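Side-chain contacts in glutamate receptor kainate-like protein (Pleurobrachia bachei, PDB 4ZDM), which binds glycine in the two-lobed ligand-binding domain of a ctenophore ionotropic glutamate receptor, a process that probably opens the receptor's ion channel: residues Leu64-Lys69 with Ile91-Ser96; Glu23-Cys28 with Pro34-Gly39; Leu178-Met181 with Gly185-Phe188; Glu191-Asn196 with Glu246-Tyr251; Ser49-Phe54 with Asp232-Gly237. All coordinates share one frame; numbering follows the deposited sequence. Where two conformers were deposited one is given.

Contact 1: residues Leu64-Lys69 with Ile91-Ser96; sequences LKFGGK and IVVALS. With GLY (glycine), chain B.
Phe66 meets Val93 where the ring carbon CE2 comes within 3.6 Å of the methyl CG2 of Val93, the two side chains slanting across each other. The same valine methyl also touches CD2 of the ring, and this is the tight part of the contact. A chi1 of -84° sets CG of Phe66 opposite its carbonyl carbon and brings the ring and CB against the bound glycine: Phe66 CD2 lies 3.5 Å from the ligand CA, and Phe66 CB lies 3.4 Å from the ligand atom O. Leu79 of helix 78-84 backs both Phe66 and Val93, and Arg147 makes a cation-pi contact with the ring. The site is the agonist cleft of the periplasmic-binding-protein-like clamshell, and the chain turns a corner at Val93 so that strand 94-96 can present its backbone to the ligand. Ala94 is the centre of an inverse gamma turn, and its O accepts from the glycine N at 2.7 Å. Ser96 N donates to the ligand OXT at 2.9 Å along an almost straight line (178°). Ser96 OG takes only a weak bond from the glycine N, at 3.3 Å. Arg101 and Asn148 also hydrogen-bond the ligand. The packing slackens toward Leu95, whose CD1 stands at the ring edge, 4.4 Å from CD2 of Phe66. Farther out, residues 64-69 turn toward solvent at both ends: Leu64 and Lys69 are exposed, and Lys65 makes a long, weak ion pair with Asp145.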
# COMPACT_ATOMS: atom_id res chain seq x y z
N LEU A 64 10.50 12.61 8.18
CA LEU A 64 10.53 12.33 9.59
C LEU A 64 9.73 13.36 10.42
O LEU A 64 10.00 13.61 11.60
CB LEU A 64 11.98 12.24 10.05
CG LEU A 64 12.69 10.94 9.66
CD1 LEU A 64 14.18 11.11 9.99
CD2 LEU A 64 12.12 9.73 10.38
N LYS A 65 8.64 13.86 9.84
CA LYS A 65 7.76 14.81 10.51
C LYS A 65 6.43 14.17 10.92
O LYS A 65 5.92 13.30 10.21
CB LYS A 65 7.45 16.02 9.63
CG LYS A 65 8.71 16.91 9.31
CD LYS A 65 8.38 17.95 8.34
CE LYS A 65 9.63 18.77 8.01
NZ LYS A 65 9.31 19.73 6.91
N PHE A 66 5.89 14.58 12.05
CA PHE A 66 4.60 14.01 12.48
C PHE A 66 3.48 14.52 11.61
O PHE A 66 2.68 13.76 11.07
CB PHE A 66 4.36 14.31 13.96
CG PHE A 66 5.02 13.33 14.87
CD1 PHE A 66 6.40 13.30 15.05
CD2 PHE A 66 4.28 12.37 15.56
CE1 PHE A 66 6.99 12.31 15.85
CE2 PHE A 66 4.88 11.43 16.39
CZ PHE A 66 6.25 11.41 16.51
N GLY A 67 3.42 15.80 11.37
CA GLY A 67 2.45 16.33 10.45
C GLY A 67 2.05 17.72 10.81
O GLY A 67 1.36 17.99 11.79
N GLY A 68 2.46 18.64 9.94
CA GLY A 68 1.98 20.00 9.98
C GLY A 68 1.44 20.41 8.60
O GLY A 68 1.78 19.74 7.63
N LYS A 69 0.57 21.44 8.58
CA LYS A 69 -0.19 21.90 7.38
C LYS A 69 0.38 23.22 6.87
O LYS A 69 0.35 24.19 7.62
CB LYS A 69 -1.66 22.09 7.68
CG LYS A 69 -2.48 22.34 6.43
CD LYS A 69 -3.97 22.30 6.71
CE LYS A 69 -4.41 23.44 7.59
NZ LYS A 69 -5.87 23.66 7.47
N ILE A 91 -2.10 5.77 10.91
CA ILE A 91 -0.91 6.29 11.60
C ILE A 91 -0.92 5.73 12.99
O ILE A 91 -1.92 5.87 13.70
CB ILE A 91 -0.94 7.80 11.63
CG1 ILE A 91 -0.89 8.39 10.23
CG2 ILE A 91 0.17 8.33 12.53
CD1 ILE A 91 -1.21 9.89 10.17
N VAL A 92 0.19 5.10 13.41
CA VAL A 92 0.22 4.39 14.71
C VAL A 92 1.28 4.89 15.66
O VAL A 92 1.55 4.20 16.66
CB VAL A 92 0.31 2.86 14.48
CG1 VAL A 92 -0.91 2.37 13.66
CG2 VAL A 92 1.62 2.45 13.84
N VAL A 93 1.79 6.09 15.47
CA VAL A 93 2.44 6.84 16.55
C VAL A 93 1.38 7.24 17.55
O VAL A 93 0.17 7.02 17.32
CB VAL A 93 3.18 8.06 16.05
CG1 VAL A 93 4.28 7.66 15.01
CG2 VAL A 93 2.27 9.14 15.47
N ALA A 94 1.79 7.87 18.65
CA ALA A 94 0.86 8.55 19.53
C ALA A 94 0.60 9.89 18.90
O ALA A 94 1.32 10.89 19.06
CB ALA A 94 1.45 8.67 20.95
N LEU A 95 -0.43 9.88 18.04
CA LEU A 95 -0.73 11.06 17.23
C LEU A 95 -1.69 11.96 17.96
O LEU A 95 -2.81 11.56 18.33
CB LEU A 95 -1.32 10.65 15.88
CG LEU A 95 -1.34 11.74 14.82
CD1 LEU A 95 0.05 12.11 14.34
CD2 LEU A 95 -2.23 11.35 13.65
N SER A 96 -1.26 13.19 18.21
CA SER A 96 -2.06 14.11 18.97
C SER A 96 -3.24 14.62 18.17
O SER A 96 -3.12 15.12 17.03
CB SER A 96 -1.19 15.28 19.42
OG SER A 96 -0.06 14.72 20.05
N GLY B . 2.81 13.17 19.29
CA GLY B . 3.33 14.24 18.41
C GLY B . 2.40 14.68 17.34
O GLY B . 2.66 15.65 16.62
OXT GLY B . 1.31 14.05 17.14

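Contact 2: residues Glu23-Cys28 with Pro34-Gly39; sequences EPSLGC and PSCYTG
Cys28 and Cys36 are joined covalently through SG-SG at 2.2 Å, with the C-S-S-C torsion at 86°, near the right angle a disulfide prefers. The sulfur of Cys28 is opposite its backbone N (chi1 -167°), which swings it out of the type I turn Ser25-Cys28 to meet the sulfur of Cys36. One backbone hydrogen bond reinforces the link: Ser25 N donates to Cys36 O at 2.8 Å, lying in the carbonyl plane with a C=O...N angle of 148°. The same carbonyl oxygen receives a CA-H...O contact from Pro24 CA at 3.5 Å. Apolar contacts come from Pro24 and Tyr37, which run side by side and point the same way. Pro24 CA sits over one face of the phenol, 4.1 Å from the ring centroid, in a CH-pi contact displaced toward the rim, and Pro24 CB lies 3.8 Å from Tyr37 CZ. The hydroxyl of Tyr37 is hydrogen-bonded to Ile31 O, within the loop that the disulfide closes. This surface loop follows strand 8-13: Tyr37 packs edge-to-face with Phe58 of strand 54-59, and Gly39 occupies the N-cap position of helix 40-52 while its own N bonds Tyr251 OH of helix 243-254.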
# COMPACT_ATOMS: atom_id res chain seq x y z
N GLU A 23 13.60 3.01 17.52
CA GLU A 23 14.35 2.93 16.27
C GLU A 23 14.35 1.48 15.77
O GLU A 23 14.23 0.55 16.57
CB GLU A 23 15.80 3.42 16.48
CG GLU A 23 15.91 4.83 16.89
CD GLU A 23 15.60 5.85 15.82
OE1 GLU A 23 15.53 5.52 14.63
OE2 GLU A 23 15.48 7.05 16.18
N PRO A 24 14.54 1.28 14.48
CA PRO A 24 14.71 -0.08 13.96
C PRO A 24 15.97 -0.71 14.54
O PRO A 24 16.94 0.02 14.78
CB PRO A 24 14.83 0.11 12.45
CG PRO A 24 15.21 1.56 12.26
CD PRO A 24 14.60 2.30 13.42
N SER A 25 15.93 -2.00 14.81
CA SER A 25 17.13 -2.73 15.24
C SER A 25 18.28 -2.42 14.31
O SER A 25 18.15 -2.17 13.11
CB SER A 25 16.85 -4.22 15.25
OG SER A 25 16.55 -4.62 13.97
N LEU A 26 19.49 -2.53 14.87
CA LEU A 26 20.68 -2.31 14.06
C LEU A 26 20.90 -3.44 13.05
O LEU A 26 21.42 -3.21 11.97
CB LEU A 26 21.88 -2.17 14.98
CG LEU A 26 21.79 -1.04 16.00
CD1 LEU A 26 23.03 -1.02 16.91
CD2 LEU A 26 21.73 0.26 15.31
N GLY A 27 20.43 -4.64 13.37
CA GLY A 27 20.45 -5.73 12.41
C GLY A 27 19.34 -5.78 11.37
O GLY A 27 19.31 -6.66 10.51
N CYS A 28 18.43 -4.82 11.43
CA CYS A 28 17.30 -4.85 10.52
C CYS A 28 17.67 -4.89 9.05
O CYS A 28 18.42 -4.06 8.59
CB CYS A 28 16.49 -3.60 10.79
SG CYS A 28 14.84 -3.63 10.00
N PRO A 34 7.93 -4.95 10.95
CA PRO A 34 7.62 -4.69 12.35
C PRO A 34 8.46 -5.47 13.35
O PRO A 34 8.58 -5.00 14.49
CB PRO A 34 6.14 -5.10 12.43
CG PRO A 34 5.61 -4.87 11.06
CD PRO A 34 6.74 -5.38 10.19
N SER A 35 9.04 -6.59 12.95
CA SER A 35 9.84 -7.38 13.86
C SER A 35 11.11 -6.66 14.25
O SER A 35 11.75 -7.09 15.21
CB SER A 35 10.13 -8.75 13.27
OG SER A 35 11.06 -8.64 12.21
N CYS A 36 11.48 -5.60 13.56
CA CYS A 36 12.67 -4.83 13.86
C CYS A 36 12.43 -3.80 14.96
O CYS A 36 13.33 -3.03 15.30
CB CYS A 36 13.17 -4.09 12.63
SG CYS A 36 13.80 -5.10 11.26
N TYR A 37 11.21 -3.73 15.52
CA TYR A 37 10.82 -2.67 16.45
C TYR A 37 10.26 -3.18 17.76
O TYR A 37 9.74 -4.29 17.82
CB TYR A 37 9.74 -1.79 15.80
CG TYR A 37 10.18 -1.07 14.55
CD1 TYR A 37 10.19 -1.72 13.28
CD2 TYR A 37 10.67 0.22 14.61
CE1 TYR A 37 10.60 -1.09 12.15
CE2 TYR A 37 11.08 0.86 13.47
CZ TYR A 37 11.05 0.22 12.25
OH TYR A 37 11.52 0.90 11.17
N THR A 38 10.38 -2.32 18.78
CA THR A 38 9.69 -2.49 20.06
C THR A 38 8.98 -1.18 20.41
O THR A 38 9.04 -0.23 19.62
CB THR A 38 10.65 -2.87 21.23
OG1 THR A 38 11.58 -1.77 21.39
CG2 THR A 38 11.37 -4.19 20.95
N GLY A 39 8.25 -1.17 21.53
CA GLY A 39 7.56 0.01 22.01
C GLY A 39 6.10 -0.27 22.32
O GLY A 39 5.51 -1.25 21.89

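Contact 3: residues Leu178-Met181 with Gly185-Phe188; sequences LERM and GFVF
The ring of Phe186 carries the CB of Arg180 over the centre of one face, a CH-pi contact 3.7 Å from the centroid and only 10° off the ring normal. The Arg180 chain, bent at chi2 and chi3, then runs on past the ring, so that CE2 of Phe186 lies over one face of the guanidinium, toward its rim; the two planes are 47° apart, too steep for a parallel stack. Phe188 takes Leu178 N over one face of its ring, 3.8 Å from CE2. The pair of phenylalanines belongs to a beta-alpha-beta crossover in the second lobe of the clamshell: helix 174-182 follows strand 169-171 and leads through a short turn into strand 186-192, with strand 140-144 between the two strands. Phe186 and Phe188 both point from the strand to the helix, and Val187 between them points away. Leu178 CD2 comes within 4.0 Å of Phe188 CD2, and Met181 CB packs against the CB of Phe188. Ile195 of helix 194-198 packs against both Leu178 and Phe188. Exchanging Phe186 for an alanine would probably strip Arg180 of the surface that supports its CB and guanidinium, leaving its chain freer to swing. Away from the rings, a water joins the two backbones, donating to Met181 O and to Phe186 O, each at 2.7 Å.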
# COMPACT_ATOMS: atom_id res chain seq x y z
N LEU A 178 15.24 18.06 22.90
CA LEU A 178 15.73 17.53 24.17
C LEU A 178 17.20 17.82 24.35
O LEU A 178 17.64 18.19 25.43
CB LEU A 178 15.50 16.02 24.26
CG LEU A 178 14.05 15.53 24.26
CD1 LEU A 178 14.07 14.03 24.05
CD2 LEU A 178 13.43 15.85 25.55
N GLU A 179 17.96 17.69 23.27
CA GLU A 179 19.38 17.98 23.33
C GLU A 179 19.65 19.43 23.69
O GLU A 179 20.54 19.72 24.51
CB GLU A 179 19.98 17.64 22.00
CG GLU A 179 21.45 17.81 21.91
CD GLU A 179 21.91 17.36 20.54
OE1 GLU A 179 21.93 18.21 19.59
OE2 GLU A 179 22.16 16.13 20.42
N ARG A 180 18.94 20.36 23.05
CA ARG A 180 19.12 21.76 23.35
C ARG A 180 18.73 22.06 24.78
O ARG A 180 19.38 22.87 25.48
CB ARG A 180 18.31 22.62 22.40
CG ARG A 180 18.80 22.66 21.00
CD ARG A 180 19.95 23.64 20.89
NE ARG A 180 19.55 25.04 21.01
CZ ARG A 180 19.13 25.80 20.00
NH1 ARG A 180 18.97 25.31 18.77
NH2 ARG A 180 18.84 27.05 20.22
N MET A 181 17.65 21.46 25.24
CA MET A 181 17.24 21.64 26.62
C MET A 181 18.31 21.16 27.61
O MET A 181 18.62 21.85 28.60
CB MET A 181 15.93 20.87 26.87
CG MET A 181 15.40 20.93 28.30
SD MET A 181 14.05 19.77 28.55
CE MET A 181 14.94 18.24 28.58
N GLY A 185 19.73 26.75 29.46
CA GLY A 185 19.31 28.03 28.94
C GLY A 185 18.19 27.99 27.91
O GLY A 185 17.93 28.98 27.22
N PHE A 186 17.51 26.85 27.86
CA PHE A 186 16.56 26.56 26.78
C PHE A 186 15.37 25.78 27.32
O PHE A 186 15.54 24.67 27.83
CB PHE A 186 17.28 25.77 25.69
CG PHE A 186 16.45 25.42 24.49
CD1 PHE A 186 15.67 24.27 24.47
CD2 PHE A 186 16.50 26.20 23.34
CE1 PHE A 186 14.95 23.91 23.32
CE2 PHE A 186 15.77 25.86 22.21
CZ PHE A 186 15.00 24.72 22.21
N VAL A 187 14.16 26.36 27.20
CA VAL A 187 12.92 25.71 27.61
C VAL A 187 12.33 24.98 26.41
O VAL A 187 12.06 25.60 25.38
CB VAL A 187 11.91 26.72 28.17
CG1 VAL A 187 10.63 26.05 28.53
CG2 VAL A 187 12.48 27.42 29.42
N PHE A 188 12.18 23.68 26.53
CA PHE A 188 11.57 22.87 25.49
C PHE A 188 10.13 22.65 25.85
O PHE A 188 9.82 22.13 26.92
CB PHE A 188 12.32 21.54 25.33
CG PHE A 188 11.86 20.68 24.17
CD1 PHE A 188 11.49 21.22 22.95
CD2 PHE A 188 11.88 19.31 24.28
CE1 PHE A 188 11.07 20.39 21.92
CE2 PHE A 188 11.49 18.48 23.22
CZ PHE A 188 11.10 19.04 22.05
O HOH W 1 17.51 24.09 29.57

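Contact 4: residues Glu191-Asn196 with Glu246-Tyr251; sequences EIPGIN and ELYAKY. With GLY (glycine), chain B.
Pro193, entered through a cis peptide bond, meets the phenol of Tyr248 as the one sizeable contact between these segments, reaching from one lobe of the clamshell to the other. Pro193 CB touches the hydroxyl at 3.4 Å, and Pro193 CG lies 4.0 Å from CZ, the proline ring slanting across the end of the tyrosine. With CG opposite its backbone N (chi1 -166°), Tyr248 extends straight out from helix 243-254. A water in the plane of the Tyr248 ring, at its edge, bridges the pair: it lies 2.8 Å from Tyr248 OH and donates to Pro193 O at 3.2 Å. That carbonyl also accepts from Asn196 N. Met112 of strand 112-121 packs against both Pro193 and Tyr248. Two residues before the proline, the extended chain of Glu191 enters the ligand cleft, and its OE1 accepts from the bound glycine N at 2.8 Å. The other oxygen, OE2, is held by Ser96 OG and Asn148 ND2, which fixes the rotation of the carboxylate. A leucine in place of Glu191 would probably leave the ligand's ammonium without its opposite charge and Ser96 OG without this acceptor. The chemistry thus divides: a hydrogen bond between the carboxylate and the ligand's amino group holds the ligand, while between the lobes a small apolar and water-mediated touch is consistent with lobes that can move relative to each other.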
# COMPACT_ATOMS: atom_id res chain seq x y z
N GLU A 191 5.43 17.36 24.76
CA GLU A 191 4.28 16.59 25.23
C GLU A 191 4.56 15.68 26.39
O GLU A 191 5.47 14.85 26.35
CB GLU A 191 3.71 15.72 24.10
CG GLU A 191 3.33 16.54 22.85
CD GLU A 191 2.65 15.71 21.75
OE1 GLU A 191 2.80 14.46 21.78
OE2 GLU A 191 1.97 16.35 20.89
N ILE A 192 3.71 15.77 27.40
CA ILE A 192 3.67 14.78 28.45
C ILE A 192 2.64 13.75 27.99
O ILE A 192 1.76 14.09 27.23
CB ILE A 192 3.27 15.40 29.80
CG1 ILE A 192 1.89 16.02 29.68
CG2 ILE A 192 4.30 16.48 30.24
CD1 ILE A 192 1.07 15.93 30.88
N PRO A 193 2.75 12.51 28.45
CA PRO A 193 3.78 11.98 29.35
C PRO A 193 5.10 11.68 28.71
O PRO A 193 6.09 11.43 29.42
CB PRO A 193 3.13 10.68 29.87
CG PRO A 193 2.30 10.24 28.77
CD PRO A 193 1.73 11.50 28.13
N GLY A 194 5.15 11.66 27.40
CA GLY A 194 6.36 11.18 26.74
C GLY A 194 7.63 11.89 27.17
O GLY A 194 8.69 11.24 27.30
N ILE A 195 7.59 13.21 27.31
CA ILE A 195 8.79 13.92 27.69
C ILE A 195 9.25 13.58 29.12
O ILE A 195 10.42 13.76 29.43
CB ILE A 195 8.63 15.44 27.47
CG1 ILE A 195 9.99 16.12 27.51
CG2 ILE A 195 7.71 16.05 28.50
CD1 ILE A 195 9.92 17.52 27.07
N ASN A 196 8.35 13.08 29.96
CA ASN A 196 8.76 12.63 31.28
C ASN A 196 9.47 11.30 31.17
O ASN A 196 10.42 11.05 31.93
CB ASN A 196 7.56 12.52 32.21
CG ASN A 196 6.94 13.86 32.55
OD1 ASN A 196 5.72 13.94 32.80
ND2 ASN A 196 7.72 14.91 32.56
N GLU A 246 -0.48 -0.59 31.52
CA GLU A 246 0.54 -1.59 31.88
C GLU A 246 1.70 -1.63 30.90
O GLU A 246 2.85 -1.75 31.31
CB GLU A 246 -0.09 -2.98 31.99
CG GLU A 246 -1.06 -3.16 33.15
CD GLU A 246 -1.89 -4.44 33.02
OE1 GLU A 246 -1.78 -5.16 31.98
OE2 GLU A 246 -2.66 -4.74 33.97
N LEU A 247 1.41 -1.49 29.60
CA LEU A 247 2.50 -1.42 28.61
C LEU A 247 3.36 -0.22 28.83
O LEU A 247 4.58 -0.31 28.76
CB LEU A 247 1.93 -1.40 27.18
CG LEU A 247 1.36 -2.67 26.62
CD1 LEU A 247 0.59 -2.44 25.35
CD2 LEU A 247 2.53 -3.65 26.36
N TYR A 248 2.73 0.92 29.06
CA TYR A 248 3.50 2.14 29.27
C TYR A 248 4.41 1.99 30.48
O TYR A 248 5.61 2.30 30.43
CB TYR A 248 2.57 3.34 29.43
CG TYR A 248 3.29 4.66 29.31
CD1 TYR A 248 3.95 5.18 30.41
CD2 TYR A 248 3.33 5.34 28.12
CE1 TYR A 248 4.64 6.36 30.31
CE2 TYR A 248 3.98 6.54 28.02
CZ TYR A 248 4.63 7.04 29.09
OH TYR A 248 5.32 8.23 29.01
N ALA A 249 3.84 1.50 31.56
CA ALA A 249 4.65 1.28 32.77
C ALA A 249 5.78 0.30 32.54
O ALA A 249 6.92 0.48 33.08
CB ALA A 249 3.75 0.82 33.91
N LYS A 250 5.55 -0.75 31.76
CA LYS A 250 6.61 -1.70 31.47
C LYS A 250 7.80 -1.01 30.79
O LYS A 250 8.98 -1.25 31.15
CB LYS A 250 6.09 -2.84 30.62
CG LYS A 250 7.15 -3.84 30.24
CD LYS A 250 6.62 -4.99 29.42
CE LYS A 250 6.36 -4.54 28.02
NZ LYS A 250 5.98 -5.73 27.23
N TYR A 251 7.53 -0.18 29.78
CA TYR A 251 8.62 0.48 29.10
C TYR A 251 9.27 1.55 29.95
O TYR A 251 10.51 1.70 29.89
CB TYR A 251 8.11 1.07 27.75
CG TYR A 251 8.03 0.02 26.67
CD1 TYR A 251 9.13 -0.29 25.91
CD2 TYR A 251 6.89 -0.71 26.46
CE1 TYR A 251 9.09 -1.26 24.96
CE2 TYR A 251 6.83 -1.73 25.53
CZ TYR A 251 7.93 -2.00 24.77
OH TYR A 251 7.92 -2.97 23.82
N GLY B . 2.81 13.17 19.29
CA GLY B . 3.33 14.24 18.41
C GLY B . 2.40 14.68 17.34
O GLY B . 2.66 15.65 16.62
OXT GLY B . 1.31 14.05 17.14
O HOH W 2 6.30 9.07 31.52

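Contact 5: residues Ser49-Phe54 with Asp232-Gly237; sequences SQDLNF and DTFMLG
Phe234 and Asp51 each set CG opposite their own backbone N, at chi1 179° and -167°, so that both side chains reach straight out and meet between the helices. Asp51 offers its methylene rather than its charge: CB lies 3.7 Å from Phe234 CD1 and 3.8 Å from CE1, touching both obliquely. Its carboxyl carbon follows close behind, 3.8 Å from Phe234 CD1. The carboxylate is turned 52° from the ring plane, and Asp51 is exposed, consistent with a carboxylate that stays hydrated. Leu52 comes in elsewhere: its CD1 reaches the CB of Phe234 at 3.9 Å, nearer the base of that side chain. The two partners therefore share Phe234 between them, the leucine low and the aspartate at the ring carbons CD1 and CE1, and both approach it obliquely. Met47 and Met48 of helix 40-52 also pack against Phe234, while Leu52 leans on Leu230 and Val231 one turn earlier in helix 228-240. No hydrogen bond crosses the contact. Helix 40-52 ends here, with Asn53 leaving helical geometry at positive phi before strand 54-59. It is the helix of a beta-alpha-beta crossover between strands 8-13 and 54-59, covered here by helix 228-240, in the alpha/beta lobe of a periplasmic-binding-protein-like fold.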
# COMPACT_ATOMS: atom_id res chain seq x y z
N SER A 49 -3.62 -6.50 15.35
CA SER A 49 -3.60 -7.26 14.13
C SER A 49 -4.14 -8.67 14.36
O SER A 49 -4.84 -9.23 13.52
CB SER A 49 -2.20 -7.31 13.57
OG SER A 49 -1.38 -8.21 14.32
N GLN A 50 -3.78 -9.24 15.50
CA GLN A 50 -4.22 -10.62 15.82
C GLN A 50 -5.71 -10.64 16.01
O GLN A 50 -6.40 -11.51 15.48
CB GLN A 50 -3.48 -11.11 17.06
CG GLN A 50 -3.84 -12.50 17.47
CD GLN A 50 -3.00 -12.93 18.65
OE1 GLN A 50 -2.39 -12.10 19.34
NE2 GLN A 50 -2.93 -14.24 18.88
N ASP A 51 -6.29 -9.65 16.69
CA ASP A 51 -7.71 -9.56 16.90
C ASP A 51 -8.49 -9.22 15.64
O ASP A 51 -9.48 -9.90 15.29
CB ASP A 51 -8.00 -8.53 17.99
CG ASP A 51 -9.41 -8.59 18.50
OD1 ASP A 51 -10.32 -8.08 17.84
OD2 ASP A 51 -9.61 -9.20 19.56
N LEU A 52 -8.04 -8.21 14.90
CA LEU A 52 -8.77 -7.72 13.73
C LEU A 52 -8.39 -8.47 12.46
O LEU A 52 -9.03 -8.25 11.43
CB LEU A 52 -8.51 -6.24 13.51
CG LEU A 52 -9.34 -5.16 14.22
CD1 LEU A 52 -9.16 -5.32 15.64
CD2 LEU A 52 -8.96 -3.76 13.82
N ASN A 53 -7.41 -9.35 12.51
CA ASN A 53 -7.06 -10.20 11.36
C ASN A 53 -6.64 -9.39 10.15
O ASN A 53 -7.25 -9.44 9.09
CB ASN A 53 -8.23 -11.10 10.98
CG ASN A 53 -7.82 -12.24 10.09
OD1 ASN A 53 -6.68 -12.51 9.89
ND2 ASN A 53 -8.82 -12.91 9.55
N PHE A 54 -5.59 -8.63 10.35
CA PHE A 54 -4.95 -7.92 9.25
C PHE A 54 -3.46 -8.17 9.27
O PHE A 54 -2.88 -8.48 10.33
CB PHE A 54 -5.21 -6.38 9.23
CG PHE A 54 -4.69 -5.60 10.39
CD1 PHE A 54 -3.40 -5.19 10.48
CD2 PHE A 54 -5.56 -5.22 11.38
CE1 PHE A 54 -2.93 -4.40 11.53
CE2 PHE A 54 -5.14 -4.39 12.40
CZ PHE A 54 -3.83 -4.00 12.50
N ASP A 232 -11.50 1.20 16.90
CA ASP A 232 -12.01 1.86 18.13
C ASP A 232 -12.43 0.86 19.20
O ASP A 232 -12.09 1.03 20.36
CB ASP A 232 -13.18 2.77 17.80
CG ASP A 232 -12.79 4.06 17.10
OD1 ASP A 232 -11.61 4.37 16.93
OD2 ASP A 232 -13.74 4.79 16.68
N THR A 233 -13.12 -0.21 18.80
CA THR A 233 -13.57 -1.23 19.75
C THR A 233 -12.36 -1.92 20.36
O THR A 233 -12.30 -2.15 21.58
CB THR A 233 -14.48 -2.19 19.04
OG1 THR A 233 -15.71 -1.49 18.75
CG2 THR A 233 -14.79 -3.39 19.94
N PHE A 234 -11.38 -2.27 19.53
CA PHE A 234 -10.20 -2.90 20.07
C PHE A 234 -9.47 -1.98 21.04
O PHE A 234 -9.04 -2.41 22.13
CB PHE A 234 -9.23 -3.32 18.95
CG PHE A 234 -8.00 -3.95 19.48
CD1 PHE A 234 -8.02 -5.28 19.83
CD2 PHE A 234 -6.88 -3.20 19.74
CE1 PHE A 234 -6.94 -5.87 20.42
CE2 PHE A 234 -5.76 -3.83 20.33
CZ PHE A 234 -5.84 -5.13 20.64
N MET A 235 -9.28 -0.71 20.67
CA MET A 235 -8.56 0.19 21.51
C MET A 235 -9.26 0.39 22.85
O MET A 235 -8.60 0.47 23.90
CB MET A 235 -8.37 1.53 20.79
CG MET A 235 -7.42 2.46 21.47
SD MET A 235 -5.69 2.02 21.18
CE MET A 235 -5.40 2.88 19.64
N LEU A 236 -10.56 0.50 22.81
CA LEU A 236 -11.31 0.67 24.04
C LEU A 236 -11.13 -0.50 24.96
O LEU A 236 -11.03 -0.35 26.19
CB LEU A 236 -12.78 0.90 23.75
CG LEU A 236 -13.67 1.07 24.98
CD1 LEU A 236 -13.28 2.24 25.90
CD2 LEU A 236 -15.08 1.22 24.50
N GLY A 237 -11.10 -1.70 24.42
CA GLY A 237 -10.94 -2.85 25.28
C GLY A 237 -9.64 -2.84 26.03
O GLY A 237 -9.59 -3.06 27.27

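Contacts 1 and 3 are buried, contact 2 lies at the surface, and contacts 4 and 5 are intermediate. Contact 1 and contact 4 meet at the bound glycine, where Ser96 and Glu191 touch; here polar chemistry dominates. Contact 3 shares strand 186-192 with contact 4 and touches it through Ile195, but its own side chains meet mainly through rings and aliphatic carbon. Contact 2 is the covalently closed one and joins contact 4 through Gly39 and Tyr251. Contact 5, without a hydrogen bond, sets a phenylalanine against a leucine methyl and the carbon part of an aspartate; it lies about 38 Å from contact 3, centre to centre, on the opposite side of the chain's centre.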